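Local structure of Ton_1535 (Thermococcus onnurineus, 3ZPJ) at residues E247-L252 with A287-E292; F278-V283 with E305-H310; E314-I319 with I336-D341; I319-V324 with N350-I355. The protein is of unknown function but folds as an all-helical alpha-solenoid whose otherwise regular course is marked by a left-handed helical turn. All blocks are in the same frame, centred on the assembly; numbering follows the deposited sequence.

In the fold
All four contacts lie in the C-terminal part of the solenoid. Interaction 1 is the buried one, leucine against leucine between helices 240-256 and 280-293. Helix 280-293 also serves interaction 2, about 16 Å away between centres and partly buried overall, where a buried valine-isoleucine pair is joined by a carboxylate that binds backbone N-H groups of a loop. Helix 309-325 takes part in interactions 2, 3 and 4. Interaction 3 is partly buried and sets the helix against the loop after helix 332-338; interaction 4, at the surface, sets it against the end of helix 342-351 and the tail after it. These two share Ile319, and their apolar contacts come with polar side chains at the margin.

Interaction 1: residues E247-L252 with A287-E292; sequences ELEVAL and ARLLTE
Carboxylates are the flat groups at this interface, and just one of them touches the opposite helix: Glu292 lays OE1 beside CD2 of Leu252, 3.6 Å away, and the same oxygen is paired with Arg256 in a salt bridge. The carboxylate of Glu249 turns elsewhere, its OE1 accepting from Tyr211 N. What remains is aliphatic. Leu289 sets its two methyls among Leu248, Glu249 and Leu252: CD1 sits 4.0 Å from CB of Leu248, and CD2 meets CD2 of Leu252 at 3.9 Å, while CG of Glu249 lies 4.1 Å from CD1 of Leu289. Leu252 turns its CG anti to the backbone N (chi1 -172°), so that its side chain crosses those of Leu289 and Glu292 obliquely. An alanine at Leu252 would probably leave Leu289 and the stem of Glu292 less well packed, since both methyls of the branch would be gone. The segment axes approach to 9.8 Å and run near-parallel, 23° apart, as helices two apart in the chain do in an alpha-solenoid; helix 262-271 packs against both through Phe270. The hold between these segments is therefore apolar packing, with charge kept to the margin and answered by partners outside it.

Interaction 2: residues F278-V283 with E305-H310; sequences FTDVNV and EIQNIH
The loop before helix 280-293 and the first turn of that helix make up residues 278-283; residues 305-310 lead into helix 309-325, and the CA atoms come closest at Asp280 and Ile306, 5.9 Å apart. Each helix start is capped: Thr279 OG1 accepts from Asn282 N at 3.2 Å, and Asn308 OD1 takes the N-H of Lys311 as well as a weak bond from His310 N. The extended backbone at Ile306 sets up two successive amides for one carboxylate. Asp280, with CG anti to the backbone N (chi1 -161°), reaches over and accepts both: Gln307 N to OD1 at 2.7 Å, almost straight at 172°, and Asn308 N to OD2 at 3.1 Å, both from above the carboxylate plane. In this alpha-solenoid, the start of one helix thus grips the loop that opens the next-but-one helix. Gln284 NE2 also donates to OD2, so the carboxylate accepts from three N-H groups, which would probably stabilise its charged form. One turn on, Val283 CG1 lies 3.7 Å from CG1 of Ile306, the two side chains sliding past each other in opposite directions. Gln307, bent at its second torsion, carries its amide away, its CB 3.6 Å from Asp280 OD1.

Interaction 3: residues E314-I319 with I336-D341; sequences EALKAI and IESIPD
Ile336 opens the second segment with its CA 6.8 Å from the CA of Lys317, but its side chain serves helix 342-351, lying on Arg345, Ala348 and Leu349. Its carbonyl oxygen accepts from Ile339 N at 3.0 Å, which draws the chain round in a turn. Ser338 comes next, its OG anti to the backbone N (chi1 168°) and directed at the tip of Leu316, whose CD1 stands only 3.2 Å away, a tight meeting of methyl and hydroxyl oxygen. Helices 309-325 and 332-338 are neighbours in the alpha-solenoid, and this segment is where the chain leaves the second of them to begin helix 342-351. At Ile339 the backbone is extended (psi 118°), and its side chain carries most of the apolar contact: CG1 lies 4.1 Å from Leu316 CB, while CD1 reaches the Lys317 backbone at CA, 4.2 Å off. Lys317 runs on past it toward helix 342-351, lying against Ala348. Pro340 brings its ring carbon CD to 4.3 Å from Leu316 CD1 and also rests on Ile309, Arg312 and Ser313. Asp341 stands at the N-cap of helix 342-351, its OD1 accepting weakly from Lys343 N, and its own N-H is bound by Ser313 OG.

Interaction 4: residues I319-V324 with N350-I355; sequences IALELV and NEIGTI
Val324 and Ile352 make the closest apolar meeting here. Val324 CG2, the branch anti to the carbonyl carbon, comes 3.5 Å from CG1 of Ile352 and 3.6 Å from its CD1, the two side chains crossing obliquely. Leu321 meets the same carbon from a different direction, its CD2 4.2 Å from Ile352 CG1. The other methyl of Leu321, CD1, meets a polar atom instead, Glu351 OE1, at 3.1 Å, a close approach of carbon and oxygen; Leu321 CD2 also lies 3.9 Å from Glu351 CB. Thr354 lies at the margin, its OG1 4.4 Å from Val324 CG1. Behind this first shell, Glu351 is extended beyond CG, which lets its carboxylate run across the leucine; its OE2 takes part in a long, weak ion pair with Lys317 NZ, one turn earlier on helix 309-325. Ile352 is backed by Val332 and Ile336 of helix 332-338, so it is wedged between two helices. The chain then turns: Gly353 N donates to Asn350 O at 2.6 Å, a tight bond, and a CB at Gly353 would run into that same oxygen. Thr354 follows, its N bonded weakly to Ile352 O. An alanine at Leu321 would probably take cover from the stem and carboxylate of Glu351 and loosen the packing on Ile352, because both methyls would be lost. In this alpha-solenoid the arrangement closes the C-terminal end by modest apolar packing: three branched aliphatic side chains do the joining, and the carboxylate at the rim adds a hydrophobic stem and a weak electrostatic tie.

Interaction 1: residues E247-L252 with A287-E292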
loop_
_atom_site.group_PDB
_atom_site.type_symbol
_atom_site.label_atom_id
_atom_site.label_comp_id
_atom_site.label_asym_id
_atom_site.label_seq_id
_atom_site.Cartn_x
_atom_site.Cartn_y
_atom_site.Cartn_z
ATOM N N GLU A 247 8.051 -12.351 9.253
ATOM C CA GLU A 247 8.608 -11.998 10.549
ATOM C C GLU A 247 9.994 -11.373 10.384
ATOM O O GLU A 247 10.304 -10.377 11.029
ATOM C CB GLU A 247 8.587 -13.194 11.502
ATOM C CG GLU A 247 7.169 -13.553 11.986
ATOM C CD GLU A 247 7.088 -14.846 12.800
ATOM O OE1 GLU A 247 8.051 -15.645 12.794
ATOM O OE2 GLU A 247 6.049 -15.072 13.452
ATOM N N LEU A 248 10.802 -11.918 9.475
ATOM C CA LEU A 248 12.125 -11.359 9.201
ATOM C C LEU A 248 12.074 -9.953 8.610
ATOM O O LEU A 248 12.860 -9.083 8.997
ATOM C CB LEU A 248 12.936 -12.288 8.299
ATOM C CG LEU A 248 13.270 -13.621 8.973
ATOM C CD1 LEU A 248 14.067 -14.552 8.068
ATOM C CD2 LEU A 248 14.042 -13.352 10.235
ATOM N N GLU A 249 11.160 -9.735 7.667
ATOM C CA GLU A 249 10.989 -8.420 7.078
ATOM C C GLU A 249 10.616 -7.431 8.179
ATOM O O GLU A 249 11.106 -6.307 8.210
ATOM C CB GLU A 249 9.924 -8.445 5.954
ATOM C CG GLU A 249 10.331 -9.284 4.738
ATOM C CD GLU A 249 9.342 -9.220 3.560
ATOM O OE1 GLU A 249 8.113 -9.141 3.795
ATOM O OE2 GLU A 249 9.809 -9.281 2.393
ATOM N N VAL A 250 9.769 -7.864 9.104
ATOM C CA VAL A 250 9.368 -6.987 10.187
ATOM C C VAL A 250 10.545 -6.687 11.105
ATOM O O VAL A 250 10.759 -5.539 11.493
ATOM C CB VAL A 250 8.183 -7.553 10.975
ATOM C CG1 VAL A 250 8.098 -6.909 12.350
ATOM C CG2 VAL A 250 6.911 -7.296 10.209
ATOM N N ALA A 251 11.327 -7.710 11.426
ATOM C CA ALA A 251 12.507 -7.509 12.259
ATOM C C ALA A 251 13.423 -6.486 11.583
ATOM O O ALA A 251 13.996 -5.621 12.235
ATOM C CB ALA A 251 13.237 -8.815 12.481
ATOM N N LEU A 252 13.532 -6.580 10.266
ATOM C CA LEU A 252 14.400 -5.690 9.514
ATOM C C LEU A 252 13.899 -4.242 9.595
ATOM O O LEU A 252 14.679 -3.297 9.702
ATOM C CB LEU A 252 14.486 -6.152 8.055
ATOM C CG LEU A 252 15.503 -5.433 7.173
ATOM C CD1 LEU A 252 16.881 -5.448 7.837
ATOM C CD2 LEU A 252 15.545 -6.091 5.811
ATOM N N ALA A 287 18.438 -15.625 2.972
ATOM C CA ALA A 287 19.862 -15.308 3.059
ATOM C C ALA A 287 20.110 -13.806 2.956
ATOM O O ALA A 287 20.929 -13.234 3.673
ATOM C CB ALA A 287 20.657 -16.065 1.990
ATOM N N ARG A 288 19.381 -13.152 2.067
ATOM C CA ARG A 288 19.530 -11.719 1.920
ATOM C C ARG A 288 18.997 -11.024 3.173
ATOM O O ARG A 288 19.645 -10.117 3.711
ATOM C CB ARG A 288 18.801 -11.251 0.663
ATOM C CG ARG A 288 18.734 -9.749 0.461
ATOM C CD ARG A 288 17.527 -9.426 -0.411
ATOM N NE ARG A 288 17.447 -10.365 -1.536
ATOM C CZ ARG A 288 16.317 -10.808 -2.090
ATOM N NH1 ARG A 288 15.138 -10.401 -1.631
ATOM N NH2 ARG A 288 16.370 -11.667 -3.106
ATOM N N LEU A 289 17.828 -11.462 3.645
ATOM C CA LEU A 289 17.214 -10.845 4.825
ATOM C C LEU A 289 18.130 -10.938 6.030
ATOM O O LEU A 289 18.364 -9.944 6.707
ATOM C CB LEU A 289 15.847 -11.459 5.141
ATOM C CG LEU A 289 14.728 -10.977 4.210
ATOM C CD1 LEU A 289 13.480 -11.830 4.340
ATOM C CD2 LEU A 289 14.409 -9.542 4.519
ATOM N N LEU A 290 18.669 -12.130 6.275
ATOM C CA LEU A 290 19.544 -12.337 7.414
ATOM C C LEU A 290 20.843 -11.528 7.313
ATOM O O LEU A 290 21.392 -11.077 8.328
ATOM C CB LEU A 290 19.838 -13.822 7.582
ATOM C CG LEU A 290 18.614 -14.618 8.025
ATOM C CD1 LEU A 290 18.861 -16.101 7.878
ATOM C CD2 LEU A 290 18.255 -14.264 9.462
ATOM N N THR A 291 21.335 -11.339 6.094
ATOM C CA THR A 291 22.509 -10.503 5.911
ATOM C C THR A 291 22.215 -9.046 6.277
ATOM O O THR A 291 22.913 -8.467 7.107
ATOM C CB THR A 291 23.069 -10.605 4.496
ATOM O OG1 THR A 291 23.546 -11.936 4.284
ATOM C CG2 THR A 291 24.229 -9.637 4.317
ATOM N N GLU A 292 21.173 -8.463 5.688
ATOM C CA GLU A 292 20.812 -7.075 5.996
ATOM C C GLU A 292 20.478 -6.903 7.474
ATOM O O GLU A 292 20.644 -5.829 8.045
ATOM C CB GLU A 292 19.651 -6.589 5.110
ATOM C CG GLU A 292 19.955 -6.722 3.623
ATOM C CD GLU A 292 18.828 -6.241 2.707
ATOM O OE1 GLU A 292 17.888 -5.565 3.185
ATOM O OE2 GLU A 292 18.889 -6.547 1.492
#

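Interaction 2: residues F278-V283 with E305-H310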
loop_
_atom_site.group_PDB
_atom_site.type_symbol
_atom_site.label_atom_id
_atom_site.label_comp_id
_atom_site.label_asym_id
_atom_site.label_seq_id
_atom_site.Cartn_x
_atom_site.Cartn_y
_atom_site.Cartn_z
ATOM N N PHE A 278 11.753 -25.362 1.862
ATOM C CA PHE A 278 12.091 -24.140 1.163
ATOM C C PHE A 278 12.259 -24.340 -0.323
ATOM O O PHE A 278 12.804 -25.348 -0.758
ATOM C CB PHE A 278 13.378 -23.568 1.735
ATOM C CG PHE A 278 13.263 -23.133 3.164
ATOM C CD1 PHE A 278 12.393 -22.121 3.524
ATOM C CD2 PHE A 278 14.039 -23.721 4.143
ATOM C CE1 PHE A 278 12.294 -21.714 4.841
ATOM C CE2 PHE A 278 13.947 -23.314 5.456
ATOM C CZ PHE A 278 13.076 -22.314 5.806
ATOM N N THR A 279 11.787 -23.376 -1.106
ATOM C CA THR A 279 12.191 -23.315 -2.496
ATOM C C THR A 279 13.487 -22.530 -2.518
ATOM O O THR A 279 13.761 -21.762 -1.599
ATOM C CB THR A 279 11.195 -22.567 -3.346
ATOM O OG1 THR A 279 11.067 -21.245 -2.835
ATOM C CG2 THR A 279 9.843 -23.259 -3.329
ATOM N N ASP A 280 14.276 -22.715 -3.570
ATOM C CA ASP A 280 15.579 -22.077 -3.663
ATOM C C ASP A 280 15.450 -20.566 -3.594
ATOM O O ASP A 280 16.298 -19.879 -3.032
ATOM C CB ASP A 280 16.289 -22.486 -4.949
ATOM C CG ASP A 280 17.778 -22.238 -4.887
ATOM O OD1 ASP A 280 18.413 -22.645 -3.890
ATOM O OD2 ASP A 280 18.311 -21.619 -5.827
ATOM N N VAL A 281 14.368 -20.043 -4.150
ATOM C CA VAL A 281 14.143 -18.622 -4.066
ATOM C C VAL A 281 13.889 -18.200 -2.610
ATOM O O VAL A 281 14.409 -17.178 -2.164
ATOM C CB VAL A 281 13.009 -18.183 -5.005
ATOM C CG1 VAL A 281 12.529 -16.774 -4.658
ATOM C CG2 VAL A 281 13.485 -18.280 -6.453
ATOM N N ASN A 282 13.118 -18.994 -1.866
ATOM C CA ASN A 282 12.939 -18.740 -0.433
ATOM C C ASN A 282 14.293 -18.720 0.287
ATOM O O ASN A 282 14.566 -17.835 1.105
ATOM C CB ASN A 282 12.010 -19.779 0.212
ATOM C CG ASN A 282 10.560 -19.633 -0.235
ATOM O OD1 ASN A 282 10.141 -18.558 -0.668
ATOM N ND2 ASN A 282 9.788 -20.715 -0.127
ATOM N N VAL A 283 15.145 -19.680 -0.051
ATOM C CA VAL A 283 16.487 -19.734 0.509
ATOM C C VAL A 283 17.280 -18.462 0.218
ATOM O O VAL A 283 17.847 -17.844 1.120
ATOM C CB VAL A 283 17.238 -20.930 -0.041
ATOM C CG1 VAL A 283 18.644 -20.959 0.504
ATOM C CG2 VAL A 283 16.489 -22.196 0.298
ATOM N N GLU A 305 23.197 -22.987 0.924
ATOM C CA GLU A 305 22.196 -23.933 0.425
ATOM C C GLU A 305 21.532 -23.453 -0.848
ATOM O O GLU A 305 20.710 -24.167 -1.419
ATOM C CB GLU A 305 21.127 -24.230 1.485
ATOM C CG GLU A 305 21.566 -25.196 2.580
ATOM C CD GLU A 305 21.673 -26.643 2.099
ATOM O OE1 GLU A 305 20.618 -27.280 1.865
ATOM O OE2 GLU A 305 22.812 -27.146 1.967
ATOM N N ILE A 306 21.873 -22.240 -1.278
ATOM C CA ILE A 306 21.387 -21.711 -2.547
ATOM C C ILE A 306 21.911 -22.557 -3.703
ATOM O O ILE A 306 23.121 -22.717 -3.869
ATOM C CB ILE A 306 21.829 -20.259 -2.755
ATOM C CG1 ILE A 306 21.261 -19.364 -1.653
ATOM C CG2 ILE A 306 21.400 -19.762 -4.129
ATOM C CD1 ILE A 306 21.915 -17.994 -1.598
ATOM N N GLN A 307 20.997 -23.107 -4.494
ATOM C CA GLN A 307 21.363 -24.012 -5.577
ATOM C C GLN A 307 21.777 -23.267 -6.845
ATOM O O GLN A 307 22.696 -23.687 -7.538
ATOM C CB GLN A 307 20.221 -24.990 -5.871
ATOM C CG GLN A 307 19.975 -26.010 -4.769
ATOM C CD GLN A 307 21.036 -27.098 -4.733
ATOM O OE1 GLN A 307 21.618 -27.380 -3.684
ATOM N NE2 GLN A 307 21.286 -27.726 -5.880
ATOM N N ASN A 308 21.110 -22.160 -7.151
ATOM C CA ASN A 308 21.529 -21.340 -8.288
ATOM C C ASN A 308 22.950 -20.807 -8.110
ATOM O O ASN A 308 23.214 -20.009 -7.211
ATOM C CB ASN A 308 20.578 -20.169 -8.532
ATOM C CG ASN A 308 21.071 -19.264 -9.643
ATOM O OD1 ASN A 308 21.852 -18.338 -9.412
ATOM N ND2 ASN A 308 20.648 -19.554 -10.866
ATOM N N ILE A 309 23.847 -21.238 -8.989
ATOM C CA ILE A 309 25.269 -20.965 -8.846
ATOM C C ILE A 309 25.602 -19.468 -8.790
ATOM O O ILE A 309 26.539 -19.055 -8.107
ATOM C CB ILE A 309 26.099 -21.728 -9.928
ATOM C CG1 ILE A 309 27.560 -21.816 -9.524
ATOM C CG2 ILE A 309 25.948 -21.096 -11.301
ATOM C CD1 ILE A 309 28.379 -22.651 -10.464
ATOM N N HIS A 310 24.812 -18.645 -9.465
ATOM C CA HIS A 310 25.092 -17.215 -9.492
ATOM C C HIS A 310 24.552 -16.509 -8.261
ATOM O O HIS A 310 25.217 -15.645 -7.682
ATOM C CB HIS A 310 24.550 -16.586 -10.775
ATOM C CG HIS A 310 25.135 -17.180 -12.020
ATOM N ND1 HIS A 310 24.499 -18.164 -12.747
ATOM C CD2 HIS A 310 26.314 -16.952 -12.648
ATOM C CE1 HIS A 310 25.254 -18.508 -13.777
ATOM N NE2 HIS A 310 26.361 -17.788 -13.740
#

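Interaction 3: residues E314-I319 with I336-D341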
loop_
_atom_site.group_PDB
_atom_site.type_symbol
_atom_site.label_atom_id
_atom_site.label_comp_id
_atom_site.label_asym_id
_atom_site.label_seq_id
_atom_site.Cartn_x
_atom_site.Cartn_y
_atom_site.Cartn_z
ATOM N N GLU A 314 26.631 -14.400 -5.393
ATOM C CA GLU A 314 26.275 -13.073 -4.910
ATOM C C GLU A 314 26.119 -13.031 -3.390
ATOM O O GLU A 314 26.711 -12.180 -2.722
ATOM C CB GLU A 314 24.997 -12.584 -5.598
ATOM C CG GLU A 314 25.181 -12.276 -7.079
ATOM C CD GLU A 314 23.869 -12.259 -7.860
ATOM O OE1 GLU A 314 22.859 -11.729 -7.333
ATOM O OE2 GLU A 314 23.851 -12.787 -9.001
ATOM N N ALA A 315 25.331 -13.959 -2.848
ATOM C CA ALA A 315 25.044 -13.990 -1.411
ATOM C C ALA A 315 26.316 -14.193 -0.585
ATOM O O ALA A 315 26.484 -13.601 0.479
ATOM C CB ALA A 315 24.013 -15.065 -1.094
ATOM N N LEU A 316 27.214 -15.026 -1.092
ATOM C CA LEU A 316 28.453 -15.309 -0.390
ATOM C C LEU A 316 29.340 -14.070 -0.348
ATOM O O LEU A 316 30.035 -13.826 0.638
ATOM C CB LEU A 316 29.181 -16.479 -1.051
ATOM C CG LEU A 316 28.630 -17.871 -0.730
ATOM C CD1 LEU A 316 29.445 -18.969 -1.432
ATOM C CD2 LEU A 316 28.628 -18.097 0.773
ATOM N N LYS A 317 29.308 -13.285 -1.423
ATOM C CA LYS A 317 30.097 -12.060 -1.490
ATOM C C LYS A 317 29.609 -11.067 -0.442
ATOM O O LYS A 317 30.383 -10.629 0.417
ATOM C CB LYS A 317 30.029 -11.429 -2.888
ATOM C CG LYS A 317 30.761 -10.093 -2.981
ATOM C CD LYS A 317 30.991 -9.655 -4.418
ATOM C CE LYS A 317 30.187 -8.415 -4.766
ATOM N NZ LYS A 317 30.509 -7.913 -6.133
ATOM N N ALA A 318 28.322 -10.730 -0.518
ATOM C CA ALA A 318 27.692 -9.795 0.412
ATOM C C ALA A 318 28.061 -10.098 1.860
ATOM O O ALA A 318 28.508 -9.220 2.597
ATOM C CB ALA A 318 26.181 -9.815 0.244
ATOM N N ILE A 319 27.881 -11.352 2.256
ATOM C CA ILE A 319 28.214 -11.767 3.609
ATOM C C ILE A 319 29.670 -11.440 3.915
ATOM O O ILE A 319 29.991 -10.942 4.994
ATOM C CB ILE A 319 27.977 -13.271 3.804
ATOM C CG1 ILE A 319 26.476 -13.582 3.763
ATOM C CG2 ILE A 319 28.608 -13.749 5.108
ATOM C CD1 ILE A 319 26.164 -15.080 3.637
ATOM N N ILE A 336 35.446 -16.309 0.629
ATOM C CA ILE A 336 35.752 -15.794 -0.691
ATOM C C ILE A 336 36.141 -16.941 -1.624
ATOM O O ILE A 336 35.637 -17.025 -2.745
ATOM C CB ILE A 336 36.865 -14.749 -0.636
ATOM C CG1 ILE A 336 36.474 -13.618 0.319
ATOM C CG2 ILE A 336 37.141 -14.201 -2.027
ATOM C CD1 ILE A 336 35.762 -12.488 -0.345
ATOM N N GLU A 337 37.018 -17.824 -1.143
ATOM C CA GLU A 337 37.435 -19.017 -1.889
ATOM C C GLU A 337 36.224 -19.839 -2.314
ATOM O O GLU A 337 36.238 -20.502 -3.352
ATOM C CB GLU A 337 38.343 -19.914 -1.035
ATOM C CG GLU A 337 39.654 -19.287 -0.571
ATOM C CD GLU A 337 40.546 -20.275 0.189
ATOM O OE1 GLU A 337 40.135 -21.442 0.381
ATOM O OE2 GLU A 337 41.663 -19.881 0.592
ATOM N N SER A 338 35.188 -19.792 -1.483
ATOM C CA SER A 338 33.960 -20.546 -1.687
ATOM C C SER A 338 33.122 -20.046 -2.861
ATOM O O SER A 338 32.290 -20.786 -3.384
ATOM C CB SER A 338 33.116 -20.507 -0.407
ATOM O OG SER A 338 31.808 -20.992 -0.627
ATOM N N ILE A 339 33.321 -18.793 -3.261
ATOM C CA ILE A 339 32.509 -18.220 -4.333
ATOM C C ILE A 339 32.774 -18.959 -5.642
ATOM O O ILE A 339 33.904 -18.968 -6.132
ATOM C CB ILE A 339 32.785 -16.721 -4.525
ATOM C CG1 ILE A 339 32.630 -15.972 -3.194
ATOM C CG2 ILE A 339 31.859 -16.140 -5.590
ATOM C CD1 ILE A 339 32.988 -14.504 -3.265
ATOM N N PRO A 340 31.731 -19.603 -6.194
ATOM C CA PRO A 340 31.839 -20.403 -7.425
ATOM C C PRO A 340 32.140 -19.560 -8.661
ATOM O O PRO A 340 32.844 -20.006 -9.550
ATOM C CB PRO A 340 30.456 -21.054 -7.553
ATOM C CG PRO A 340 29.872 -20.989 -6.171
ATOM C CD PRO A 340 30.401 -19.720 -5.576
ATOM N N ASP A 341 31.602 -18.353 -8.727
ATOM C CA ASP A 341 31.925 -17.479 -9.841
ATOM C C ASP A 341 33.259 -16.800 -9.570
ATOM O O ASP A 341 33.349 -15.950 -8.684
ATOM C CB ASP A 341 30.834 -16.438 -10.035
ATOM C CG ASP A 341 30.905 -15.775 -11.386
ATOM O OD1 ASP A 341 32.004 -15.741 -11.989
ATOM O OD2 ASP A 341 29.852 -15.294 -11.853
#

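Interaction 4: residues I319-V324 with N350-I355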
loop_
_atom_site.group_PDB
_atom_site.type_symbol
_atom_site.label_atom_id
_atom_site.label_comp_id
_atom_site.label_asym_id
_atom_site.label_seq_id
_atom_site.Cartn_x
_atom_site.Cartn_y
_atom_site.Cartn_z
ATOM N N ILE A 319 27.881 -11.352 2.256
ATOM C CA ILE A 319 28.214 -11.767 3.609
ATOM C C ILE A 319 29.670 -11.440 3.915
ATOM O O ILE A 319 29.991 -10.942 4.994
ATOM C CB ILE A 319 27.977 -13.271 3.804
ATOM C CG1 ILE A 319 26.476 -13.582 3.763
ATOM C CG2 ILE A 319 28.608 -13.749 5.108
ATOM C CD1 ILE A 319 26.164 -15.080 3.637
ATOM N N ALA A 320 30.540 -11.698 2.946
ATOM C CA ALA A 320 31.968 -11.506 3.148
ATOM C C ALA A 320 32.324 -10.029 3.266
ATOM O O ALA A 320 33.198 -9.667 4.048
ATOM C CB ALA A 320 32.761 -12.163 2.037
ATOM N N LEU A 321 31.654 -9.180 2.495
ATOM C CA LEU A 321 31.901 -7.744 2.586
ATOM C C LEU A 321 31.501 -7.219 3.958
ATOM O O LEU A 321 32.238 -6.446 4.581
ATOM C CB LEU A 321 31.132 -6.978 1.511
ATOM C CG LEU A 321 31.488 -7.241 0.050
ATOM C CD1 LEU A 321 30.677 -6.311 -0.839
ATOM C CD2 LEU A 321 32.982 -7.082 -0.203
ATOM N N GLU A 322 30.327 -7.640 4.421
ATOM C CA GLU A 322 29.839 -7.220 5.723
ATOM C C GLU A 322 30.805 -7.666 6.809
ATOM O O GLU A 322 31.096 -6.915 7.738
ATOM C CB GLU A 322 28.458 -7.798 6.002
ATOM C CG GLU A 322 27.841 -7.238 7.264
ATOM C CD GLU A 322 27.541 -5.756 7.148
ATOM O OE1 GLU A 322 27.241 -5.304 6.019
ATOM O OE2 GLU A 322 27.596 -5.049 8.180
ATOM N N LEU A 323 31.294 -8.893 6.691
ATOM C CA LEU A 323 32.320 -9.372 7.606
ATOM C C LEU A 323 33.452 -8.357 7.708
ATOM O O LEU A 323 33.797 -7.934 8.799
ATOM C CB LEU A 323 32.851 -10.742 7.185
ATOM C CG LEU A 323 32.014 -11.929 7.660
ATOM C CD1 LEU A 323 32.740 -13.241 7.428
ATOM C CD2 LEU A 323 31.663 -11.776 9.127
ATOM N N VAL A 324 33.979 -7.927 6.566
ATOM C CA VAL A 324 35.097 -6.982 6.526
ATOM C C VAL A 324 34.851 -5.685 7.305
ATOM O O VAL A 324 35.646 -5.322 8.184
ATOM C CB VAL A 324 35.509 -6.662 5.079
ATOM C CG1 VAL A 324 36.379 -5.411 5.027
ATOM C CG2 VAL A 324 36.237 -7.850 4.481
ATOM N N ASN A 350 38.599 -7.250 -4.542
ATOM C CA ASN A 350 38.971 -5.853 -4.736
ATOM C C ASN A 350 38.256 -4.961 -3.734
ATOM O O ASN A 350 38.866 -4.101 -3.101
ATOM C CB ASN A 350 38.633 -5.393 -6.155
ATOM C CG ASN A 350 39.434 -6.124 -7.213
ATOM O OD1 ASN A 350 40.602 -6.475 -7.005
ATOM N ND2 ASN A 350 38.806 -6.361 -8.360
ATOM N N GLU A 351 36.952 -5.174 -3.597
ATOM C CA GLU A 351 36.145 -4.396 -2.672
ATOM C C GLU A 351 36.624 -4.535 -1.222
ATOM O O GLU A 351 36.452 -3.623 -0.422
ATOM C CB GLU A 351 34.668 -4.756 -2.822
ATOM C CG GLU A 351 34.140 -4.453 -4.212
ATOM C CD GLU A 351 32.683 -4.828 -4.387
ATOM O OE1 GLU A 351 31.994 -5.021 -3.365
ATOM O OE2 GLU A 351 32.225 -4.930 -5.546
ATOM N N ILE A 352 37.244 -5.665 -0.896
ATOM C CA ILE A 352 37.866 -5.857 0.416
ATOM C C ILE A 352 39.110 -4.966 0.536
ATOM O O ILE A 352 39.618 -4.700 1.630
ATOM C CB ILE A 352 38.160 -7.355 0.676
ATOM C CG1 ILE A 352 36.855 -8.082 1.017
ATOM C CG2 ILE A 352 39.174 -7.564 1.794
ATOM C CD1 ILE A 352 37.040 -9.554 1.357
ATOM N N GLY A 353 39.572 -4.464 -0.604
ATOM C CA GLY A 353 40.572 -3.413 -0.605
ATOM C C GLY A 353 39.953 -2.039 -0.381
ATOM O O GLY A 353 40.301 -1.080 -1.069
ATOM N N THR A 354 39.014 -1.941 0.558
ATOM C CA THR A 354 38.580 -0.639 1.036
ATOM C C THR A 354 39.737 -0.094 1.851
ATOM O O THR A 354 40.299 -0.790 2.703
ATOM C CB THR A 354 37.331 -0.700 1.936
ATOM O OG1 THR A 354 37.503 -1.719 2.927
ATOM C CG2 THR A 354 36.074 -0.973 1.121
ATOM N N ILE A 355 40.089 1.155 1.578
ATOM C CA ILE A 355 41.191 1.833 2.248
ATOM C C ILE A 355 40.792 2.175 3.693
ATOM O O ILE A 355 41.624 2.539 4.529
ATOM C CB ILE A 355 41.584 3.117 1.450
ATOM C CG1 ILE A 355 41.802 2.788 -0.037
ATOM C CG2 ILE A 355 42.826 3.787 2.035
ATOM C CD1 ILE A 355 40.646 3.156 -0.952
#